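Long-range contacts in uncharacterized protein (Bacteroides ovatus, PDB 4E6F), which is of unknown function but belongs to the DUF4468 family and folds into a TBP-like domain, a curved antiparallel sheet with helices packed on it: residues Phe31-Met36 with Val166-Phe170; Met49-Leu53 with Ile73-Glu79; Ile115-Tyr119 with Lys150-Thr155. All coordinates share one frame; numbering follows the deposited sequence. Where two conformers were deposited one is given.

Contact 1. Residues Phe31-Met36 with Val166-Phe170; sequences FQIPGM and VAVAF
Val166 sets a methyl group over a face of the Phe31 ring, off centre toward the rim. Its CG1 lies 3.6 Å from the centroid of the Phe31 ring and 16° off the ring normal, a CH-pi contact. CG1 gets there because it is anti to the backbone N (chi1 170°). The same ring reaches the helix backbone, with Phe31 CE2 3.7 Å from Ala167 N. The Phe170 ring meets Phe31 obliquely, neither stacked nor edge-on. Their planes are 44° apart, and Phe31 CB comes 4.1 Å from Phe170 CE2. Ile33 was modelled in two conformers. In one of them, CD1 of Ile33 sits over a face of the Phe170 ring, a second and less certain CH-pi contact. Met36 is a selenomethionine, and its SE approaches Phe170 CD1 at 4.3 Å in an oblique Met-aromatic contact. It ends a type I turn that starts at Ile33. The contact joins the end of strand 24-32 and this turn to the C-terminal end of helix 149-169. Val110 and Cys108 of strand 107-119 and Met45 of helix 38-54 also pack here. No hydrogen bond crosses, so between these two segments the contact rests on apolar, CH-pi and Met-aromatic packing.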
loop_
_atom_site.group_PDB
_atom_site.type_symbol
_atom_site.label_atom_id
_atom_site.label_comp_id
_atom_site.label_asym_id
_atom_site.label_seq_id
_atom_site.Cartn_x
_atom_site.Cartn_y
_atom_site.Cartn_z
ATOM N N PHE A 31 -5.400 1.987 -13.196
ATOM C CA PHE A 31 -6.479 2.968 -13.331
ATOM C C PHE A 31 -6.623 3.316 -14.788
ATOM O O PHE A 31 -5.609 3.555 -15.476
ATOM C CB PHE A 31 -6.162 4.248 -12.513
ATOM C CG PHE A 31 -6.045 3.971 -11.037
ATOM C CD1 PHE A 31 -4.851 3.489 -10.495
ATOM C CD2 PHE A 31 -7.142 4.129 -10.197
ATOM C CE1 PHE A 31 -4.766 3.158 -9.140
ATOM C CE2 PHE A 31 -7.042 3.828 -8.828
ATOM C CZ PHE A 31 -5.875 3.315 -8.324
ATOM N N GLN A 32 -7.884 3.313 -15.272
ATOM C CA GLN A 32 -8.186 3.708 -16.636
ATOM C C GLN A 32 -8.730 5.111 -16.618
ATOM O O GLN A 32 -9.813 5.325 -16.062
ATOM C CB GLN A 32 -9.225 2.761 -17.256
ATOM C CG GLN A 32 -8.786 1.314 -17.392
ATOM C CD GLN A 32 -7.870 1.154 -18.595
ATOM O OE1 GLN A 32 -8.193 1.537 -19.734
ATOM N NE2 GLN A 32 -6.713 0.576 -18.362
ATOM N N ILE A 33 -7.979 6.056 -17.210
ATOM C CA ILE A 33 -8.354 7.470 -17.318
ATOM C C ILE A 33 -8.214 7.798 -18.806
ATOM O O ILE A 33 -7.281 8.500 -19.219
ATOM C CB ILE A 33 -7.482 8.367 -16.378
ATOM C CG1 ILE A 33 -7.059 7.643 -15.070
ATOM C CG2 ILE A 33 -8.269 9.576 -16.023
ATOM C CD1 ILE A 33 -5.607 7.162 -15.058
ATOM N N PRO A 34 -9.075 7.173 -19.653
ATOM C CA PRO A 34 -8.860 7.238 -21.100
ATOM C C PRO A 34 -8.794 8.589 -21.763
ATOM O O PRO A 34 -8.123 8.711 -22.797
ATOM C CB PRO A 34 -10.001 6.389 -21.668
ATOM C CG PRO A 34 -11.041 6.350 -20.598
ATOM C CD PRO A 34 -10.211 6.282 -19.341
ATOM N N GLY A 35 -9.470 9.579 -21.213
ATOM C CA GLY A 35 -9.396 10.898 -21.840
ATOM C C GLY A 35 -8.105 11.670 -21.603
ATOM O O GLY A 35 -7.813 12.618 -22.350
HETATM N N MSE A 36 -7.296 11.263 -20.600
HETATM C CA MSE A 36 -6.085 12.005 -20.210
HETATM C C MSE A 36 -4.809 11.574 -20.907
HETATM O O MSE A 36 -4.560 10.382 -21.098
HETATM C CB MSE A 36 -5.875 11.868 -18.704
HETATM C CG MSE A 36 -6.988 12.483 -17.871
HETATM SE SE MSE A 36 -6.444 12.502 -15.964
HETATM C CE MSE A 36 -8.227 12.886 -15.152
ATOM N N VAL A 166 -5.945 7.258 -4.645
ATOM C CA VAL A 166 -5.574 7.524 -6.034
ATOM C C VAL A 166 -6.839 7.713 -6.883
ATOM O O VAL A 166 -6.896 8.636 -7.710
ATOM C CB VAL A 166 -4.682 6.405 -6.607
ATOM C CG1 VAL A 166 -4.506 6.554 -8.119
ATOM C CG2 VAL A 166 -3.327 6.332 -5.881
ATOM N N ALA A 167 -7.837 6.810 -6.716
ATOM C CA ALA A 167 -9.081 6.905 -7.496
ATOM C C ALA A 167 -9.729 8.283 -7.272
ATOM O O ALA A 167 -10.196 8.915 -8.229
ATOM C CB ALA A 167 -10.046 5.793 -7.086
ATOM N N VAL A 168 -9.708 8.761 -6.013
ATOM C CA VAL A 168 -10.254 10.082 -5.638
ATOM C C VAL A 168 -9.428 11.198 -6.319
ATOM O O VAL A 168 -10.004 12.178 -6.815
ATOM C CB VAL A 168 -10.320 10.256 -4.088
ATOM C CG1 VAL A 168 -10.714 11.682 -3.692
ATOM C CG2 VAL A 168 -11.289 9.248 -3.477
ATOM N N ALA A 169 -8.090 11.033 -6.381
ATOM C CA ALA A 169 -7.255 12.018 -7.070
ATOM C C ALA A 169 -7.630 12.109 -8.564
ATOM O O ALA A 169 -7.475 13.175 -9.170
ATOM C CB ALA A 169 -5.782 11.665 -6.922
ATOM N N PHE A 170 -8.136 10.994 -9.147
ATOM C CA PHE A 170 -8.549 10.991 -10.557
ATOM C C PHE A 170 -10.016 11.385 -10.737
ATOM O O PHE A 170 -10.499 11.395 -11.872
ATOM C CB PHE A 170 -8.265 9.624 -11.211
ATOM C CG PHE A 170 -6.798 9.364 -11.510
ATOM C CD1 PHE A 170 -6.067 10.237 -12.323
ATOM C CD2 PHE A 170 -6.169 8.223 -11.031
ATOM C CE1 PHE A 170 -4.716 9.993 -12.605
ATOM C CE2 PHE A 170 -4.824 7.958 -11.339
ATOM C CZ PHE A 170 -4.109 8.850 -12.125
#

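Contact 2. Residues Met49-Leu53 with Ile73-Glu79; sequences MDERL and IAGVGEE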
loop_
_atom_site.group_PDB
_atom_site.type_symbol
_atom_site.label_atom_id
_atom_site.label_comp_id
_atom_site.label_asym_id
_atom_site.label_seq_id
_atom_site.Cartn_x
_atom_site.Cartn_y
_atom_site.Cartn_z
HETATM N N MSE A 49 1.056 12.205 -5.003
HETATM C CA MSE A 49 2.056 11.551 -4.178
HETATM C C MSE A 49 2.752 12.542 -3.250
HETATM O O MSE A 49 3.030 12.210 -2.104
HETATM C CB MSE A 49 3.087 10.784 -5.008
HETATM C CG MSE A 49 3.827 9.793 -4.115
HETATM SE SE MSE A 49 5.371 8.991 -4.956
HETATM C CE MSE A 49 4.435 8.014 -6.338
ATOM N N ASP A 50 3.010 13.766 -3.750
ATOM C CA ASP A 50 3.646 14.787 -2.920
ATOM C C ASP A 50 2.791 15.074 -1.680
ATOM O O ASP A 50 3.295 15.040 -0.562
ATOM C CB ASP A 50 3.863 16.068 -3.739
ATOM C CG ASP A 50 4.647 17.141 -3.023
ATOM O OD1 ASP A 50 5.495 16.792 -2.180
ATOM O OD2 ASP A 50 4.440 18.322 -3.333
ATOM N N GLU A 51 1.484 15.326 -1.880
ATOM C CA GLU A 51 0.594 15.617 -0.762
ATOM C C GLU A 51 0.390 14.399 0.135
ATOM O O GLU A 51 0.391 14.529 1.363
ATOM C CB GLU A 51 -0.760 16.141 -1.271
ATOM C CG GLU A 51 -0.675 17.521 -1.912
ATOM C CD GLU A 51 -0.152 18.651 -1.042
ATOM O OE1 GLU A 51 -0.524 18.717 0.152
ATOM O OE2 GLU A 51 0.637 19.474 -1.558
ATOM N N ARG A 52 0.249 13.203 -0.456
ATOM C CA ARG A 52 0.045 11.979 0.318
ATOM C C ARG A 52 1.247 11.682 1.226
ATOM O O ARG A 52 1.072 11.262 2.367
ATOM C CB ARG A 52 -0.250 10.788 -0.623
ATOM C CG ARG A 52 -0.339 9.417 0.055
ATOM C CD ARG A 52 -1.480 9.348 1.083
ATOM N NE ARG A 52 -1.536 8.039 1.723
ATOM C CZ ARG A 52 -0.717 7.628 2.685
ATOM N NH1 ARG A 52 0.224 8.443 3.167
ATOM N NH2 ARG A 52 -0.819 6.398 3.166
ATOM N N LEU A 53 2.467 11.890 0.721
ATOM C CA LEU A 53 3.635 11.619 1.553
ATOM C C LEU A 53 3.876 12.756 2.557
ATOM O O LEU A 53 4.335 12.479 3.663
ATOM C CB LEU A 53 4.874 11.336 0.678
ATOM C CG LEU A 53 4.738 10.004 -0.121
ATOM C CD1 LEU A 53 5.908 9.802 -1.090
ATOM C CD2 LEU A 53 4.663 8.800 0.794
ATOM N N ILE A 73 7.259 7.722 -11.419
ATOM C CA ILE A 73 7.424 8.460 -10.171
ATOM C C ILE A 73 7.620 7.458 -9.065
ATOM O O ILE A 73 6.873 6.466 -9.018
ATOM C CB ILE A 73 6.167 9.325 -9.864
ATOM C CG1 ILE A 73 5.683 10.122 -11.092
ATOM C CG2 ILE A 73 6.395 10.248 -8.645
ATOM C CD1 ILE A 73 4.179 10.436 -10.989
ATOM N N ALA A 74 8.554 7.708 -8.159
ATOM C CA ALA A 74 8.659 6.831 -7.001
ATOM C C ALA A 74 8.877 7.646 -5.753
ATOM O O ALA A 74 9.613 8.637 -5.763
ATOM C CB ALA A 74 9.774 5.812 -7.158
ATOM N N GLY A 75 8.260 7.193 -4.673
ATOM C CA GLY A 75 8.435 7.847 -3.386
ATOM C C GLY A 75 8.609 6.816 -2.304
ATOM O O GLY A 75 8.299 5.630 -2.504
ATOM N N VAL A 76 9.125 7.252 -1.170
ATOM C CA VAL A 76 9.253 6.376 -0.014
ATOM C C VAL A 76 8.397 6.941 1.102
ATOM O O VAL A 76 8.204 8.149 1.183
ATOM C CB VAL A 76 10.708 6.135 0.431
ATOM C CG1 VAL A 76 11.481 5.443 -0.709
ATOM C CG2 VAL A 76 11.398 7.443 0.868
ATOM N N GLY A 77 7.868 6.058 1.927
ATOM C CA GLY A 77 7.018 6.481 3.024
ATOM C C GLY A 77 7.274 5.698 4.289
ATOM O O GLY A 77 7.765 4.559 4.262
ATOM N N GLU A 78 6.885 6.315 5.399
ATOM C CA GLU A 78 7.007 5.705 6.714
ATOM C C GLU A 78 5.796 6.132 7.517
ATOM O O GLU A 78 5.489 7.328 7.595
ATOM C CB GLU A 78 8.308 6.141 7.390
ATOM C CG GLU A 78 8.481 5.515 8.768
ATOM C CD GLU A 78 9.761 5.979 9.427
ATOM O OE1 GLU A 78 10.848 5.541 8.991
ATOM O OE2 GLU A 78 9.674 6.788 10.379
ATOM N N GLU A 79 5.083 5.157 8.077
ATOM C CA GLU A 79 3.876 5.450 8.863
ATOM C C GLU A 79 3.703 4.475 9.984
ATOM O O GLU A 79 4.307 3.399 9.963
ATOM C CB GLU A 79 2.616 5.308 7.983
ATOM C CG GLU A 79 2.429 6.333 6.887
ATOM C CD GLU A 79 1.170 6.080 6.085
ATOM O OE1 GLU A 79 0.072 6.004 6.685
ATOM O OE2 GLU A 79 1.280 5.975 4.845
#
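Helix segment 49-53 runs almost parallel to strand segment 73-79, at 11°, their axes 9.6 Å apart at closest approach. Gly75 and Gly77 probably allow the close approach. Met49 is a selenomethionine, and its SE rests 3.4 Å from Gly75 N. Its CG is anti to the backbone N (chi1 -163°), which sends the chain toward the strand. A bend at the last torsion then turns CE toward Ile73 CG2, 3.8 Å away. Leu53 spreads its two methyls over the Val76 carbonyl. Its CD1 lies near Gly75 CA, its CD2 near Gly77 CA, and both methyls touch Val76 O. With no side chain on Gly75, Met49 SE and Leu53 CD1 both come close to its backbone. The polar part lies at the far end. Arg52 and Glu79 form a salt bridge in which one oxygen takes both terminal nitrogens. The bond from Arg52 NH2 to Glu79 OE2 is 2.7 Å long and fairly straight, and it meets the syn side of the carboxylate. The bond from Arg52 NH1 to the same OE2 is weak, at 3.2 Å. The guanidinium and carboxylate planes are turned 70° apart. Tyr97 OH also bonds to Glu79 OE2, and Asn56 OD1 takes Arg52 NH1. A leucine in place of Arg52 would probably leave the Glu79 carboxylate without its cationic mate and Asn56 OD1 without this donor. Among its neighbours, Met49 also packs on Ile63 of strand 62-67 and on Ile99 and Val101 of strand 90-104. Arg52 lies against Phe158, Met162 and Asp165, so the salt bridge sits where helix 38-54, helix 149-169 and strand 72-85 come together.

Contact 3. Residues Ile115-Tyr119 with Lys150-Thr155; sequences IRFTY and KWRRKT. With NO3 (nitrate ion), chain C.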
loop_
_atom_site.group_PDB
_atom_site.type_symbol
_atom_site.label_atom_id
_atom_site.label_comp_id
_atom_site.label_asym_id
_atom_site.label_seq_id
_atom_site.Cartn_x
_atom_site.Cartn_y
_atom_site.Cartn_z
ATOM N N ILE A 115 7.904 -3.413 1.263
ATOM C CA ILE A 115 7.229 -3.226 2.543
ATOM C C ILE A 115 7.972 -3.947 3.650
ATOM O O ILE A 115 8.211 -5.159 3.555
ATOM C CB ILE A 115 5.781 -3.735 2.446
ATOM C CG1 ILE A 115 5.017 -2.967 1.330
ATOM C CG2 ILE A 115 5.062 -3.640 3.837
ATOM C CD1 ILE A 115 3.708 -3.579 0.914
ATOM N N ARG A 116 8.315 -3.199 4.703
ATOM C CA ARG A 116 8.986 -3.775 5.858
ATOM C C ARG A 116 8.443 -3.128 7.109
ATOM O O ARG A 116 8.121 -1.935 7.130
ATOM C CB ARG A 116 10.514 -3.640 5.758
ATOM C CG ARG A 116 11.003 -2.221 5.679
ATOM C CD ARG A 116 12.522 -2.150 5.522
ATOM N NE ARG A 116 12.939 -0.770 5.281
ATOM C CZ ARG A 116 13.155 0.125 6.238
ATOM N NH1 ARG A 116 13.032 -0.216 7.516
ATOM N NH2 ARG A 116 13.490 1.368 5.925
ATOM N N PHE A 117 8.366 -3.923 8.157
ATOM C CA PHE A 117 7.814 -3.508 9.434
ATOM C C PHE A 117 8.876 -3.412 10.491
ATOM O O PHE A 117 9.819 -4.218 10.499
ATOM C CB PHE A 117 6.772 -4.535 9.896
ATOM C CG PHE A 117 5.680 -4.829 8.892
ATOM C CD1 PHE A 117 4.633 -3.928 8.690
ATOM C CD2 PHE A 117 5.698 -6.005 8.145
ATOM C CE1 PHE A 117 3.628 -4.191 7.741
ATOM C CE2 PHE A 117 4.686 -6.279 7.207
ATOM C CZ PHE A 117 3.645 -5.381 7.031
ATOM N N THR A 118 8.724 -2.421 11.376
ATOM C CA THR A 118 9.587 -2.239 12.547
ATOM C C THR A 118 8.633 -2.204 13.726
ATOM O O THR A 118 7.868 -1.247 13.901
ATOM C CB THR A 118 10.481 -1.012 12.427
ATOM O OG1 THR A 118 11.186 -1.093 11.193
ATOM C CG2 THR A 118 11.480 -0.920 13.589
ATOM N N TYR A 119 8.666 -3.260 14.520
ATOM C CA TYR A 119 7.718 -3.461 15.604
ATOM C C TYR A 119 8.402 -3.401 16.959
ATOM O O TYR A 119 9.415 -4.078 17.165
ATOM C CB TYR A 119 7.068 -4.845 15.393
ATOM C CG TYR A 119 5.901 -5.164 16.306
ATOM C CD1 TYR A 119 4.735 -4.399 16.277
ATOM C CD2 TYR A 119 5.907 -6.306 17.098
ATOM C CE1 TYR A 119 3.642 -4.719 17.078
ATOM C CE2 TYR A 119 4.810 -6.643 17.892
ATOM C CZ TYR A 119 3.670 -5.865 17.849
ATOM O OH TYR A 119 2.582 -6.212 18.619
ATOM N N LYS A 150 -3.490 -9.862 12.085
ATOM C CA LYS A 150 -3.467 -8.400 12.216
ATOM C C LYS A 150 -2.534 -7.782 11.184
ATOM O O LYS A 150 -2.847 -6.734 10.632
ATOM C CB LYS A 150 -3.099 -7.954 13.641
ATOM C CG LYS A 150 -1.656 -8.243 14.081
ATOM C CD LYS A 150 -1.512 -7.918 15.570
ATOM C CE LYS A 150 -0.050 -7.996 15.961
ATOM N NZ LYS A 150 0.139 -7.833 17.445
ATOM N N TRP A 151 -1.401 -8.441 10.909
ATOM C CA TRP A 151 -0.432 -7.971 9.925
ATOM C C TRP A 151 -1.017 -7.988 8.518
ATOM O O TRP A 151 -0.911 -6.997 7.793
ATOM C CB TRP A 151 0.818 -8.861 9.969
ATOM C CG TRP A 151 1.490 -8.827 11.306
ATOM C CD1 TRP A 151 1.273 -9.664 12.361
ATOM C CD2 TRP A 151 2.424 -7.845 11.756
ATOM N NE1 TRP A 151 2.042 -9.282 13.436
ATOM C CE2 TRP A 151 2.759 -8.163 13.091
ATOM C CE3 TRP A 151 3.063 -6.757 11.143
ATOM C CZ2 TRP A 151 3.685 -7.408 13.832
ATOM C CZ3 TRP A 151 3.966 -6.003 11.870
ATOM C CH2 TRP A 151 4.263 -6.322 13.207
ATOM N N ARG A 152 -1.626 -9.109 8.135
ATOM C CA ARG A 152 -2.162 -9.248 6.787
ATOM C C ARG A 152 -3.403 -8.351 6.586
ATOM O O ARG A 152 -3.488 -7.643 5.571
ATOM C CB ARG A 152 -2.474 -10.712 6.501
ATOM C CG ARG A 152 -3.057 -10.919 5.093
ATOM C CD ARG A 152 -2.707 -12.300 4.570
ATOM N NE ARG A 152 -3.468 -12.656 3.358
ATOM C CZ ARG A 152 -2.976 -13.367 2.349
ATOM N NH1 ARG A 152 -1.689 -13.685 2.316
ATOM N NH2 ARG A 152 -3.754 -13.709 1.332
ATOM N N ARG A 153 -4.358 -8.358 7.541
ATOM C CA ARG A 153 -5.522 -7.484 7.389
ATOM C C ARG A 153 -5.134 -6.013 7.268
ATOM O O ARG A 153 -5.648 -5.311 6.390
ATOM C CB ARG A 153 -6.459 -7.595 8.604
ATOM C CG ARG A 153 -7.261 -8.862 8.675
ATOM C CD ARG A 153 -8.418 -8.689 9.658
ATOM N NE ARG A 153 -8.955 -9.986 10.066
ATOM C CZ ARG A 153 -8.617 -10.644 11.176
ATOM N NH1 ARG A 153 -7.773 -10.105 12.051
ATOM N NH2 ARG A 153 -9.150 -11.830 11.436
ATOM N N LYS A 154 -4.325 -5.520 8.219
ATOM C CA LYS A 154 -4.038 -4.088 8.249
ATOM C C LYS A 154 -3.175 -3.660 7.064
ATOM O O LYS A 154 -3.339 -2.524 6.603
ATOM C CB LYS A 154 -3.447 -3.660 9.604
ATOM C CG LYS A 154 -4.437 -3.856 10.771
ATOM C CD LYS A 154 -5.725 -3.073 10.616
ATOM C CE LYS A 154 -6.575 -3.077 11.867
ATOM N NZ LYS A 154 -7.556 -4.199 11.890
ATOM N N THR A 155 -2.307 -4.551 6.541
ATOM C CA THR A 155 -1.505 -4.164 5.367
ATOM C C THR A 155 -2.398 -4.139 4.111
ATOM O O THR A 155 -2.306 -3.211 3.300
ATOM C CB THR A 155 -0.281 -5.067 5.165
ATOM O OG1 THR A 155 0.466 -5.085 6.388
ATOM C CG2 THR A 155 0.629 -4.557 4.021
HETATM N N NO3 C . -6.469 -7.002 13.489
HETATM O O1 NO3 C . -6.495 -8.025 14.157
HETATM O O2 NO3 C . -6.954 -6.919 12.384
HETATM O O3 NO3 C . -5.858 -5.935 14.002
#
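Trp151 drives the edge of its indole between two rings of the strand, Phe117 and Tyr119. Both pairs are edge-to-face, and the centroid of the Trp151 six-membered ring lies 5.1 Å from those of the Phe117 and Tyr119 rings. The CE3-CZ3 side of Trp151 faces Phe117, and Trp151 CZ3 comes 3.6 Å from Phe117 CG. The CZ2-CH2 side faces Tyr119, and Trp151 CH2 lies 3.7 Å from Tyr119 CD1. The planes are 70° apart in the first pair and 73° in the second. The two strand rings leave their backbones differently. Phe117 CG stands beside its backbone N, while Tyr119 CG is anti to its own (chi1 -172°), and each ring offers a face to the indole. At the edge of Phe117, Thr155 OG1 lies 3.3 Å from Phe117 CZ. That hydroxyl is held by a 2.7 Å bond to Trp151 O one helical turn back. Lys150 NZ gives a 3.2 Å hydrogen bond to Tyr119 OH, and Asp91 binds both groups more strongly. On another side of the helix, Lys154 NZ bonds a nitrate ion, probably from the crystallisation liquor, and Arg153 NH1 adds a weak bond. Trp130 and Phe83 add two more edge-to-face partners for Trp151. Thr93 of strand 90-104 touches both Phe117 and Trp151, while Phe27 of strand 24-32 packs on Ile115 and Thr155. Helix 149-169 thus starts its course over the sheet on an aromatic core.

From the N terminus, strand 24-32 leads into 31-36, where contact 1 opens. Helix 38-54 follows and opens contact 2 at 49-53. That contact closes early, when the chain returns along strand 72-85. Strand 107-119 then opens contact 3 at 115-119, which closes near the start of helix 149-169. The far end of that helix closes contact 1 last. Contacts 2 and 3 therefore follow one another, and both lie within the long loop of contact 1. None cross. Contacts 1 and 3 fix the two ends of helix 149-169, their centres about 28 Å apart, while contact 2 seats helix 38-54. All three reach the same antiparallel sheet.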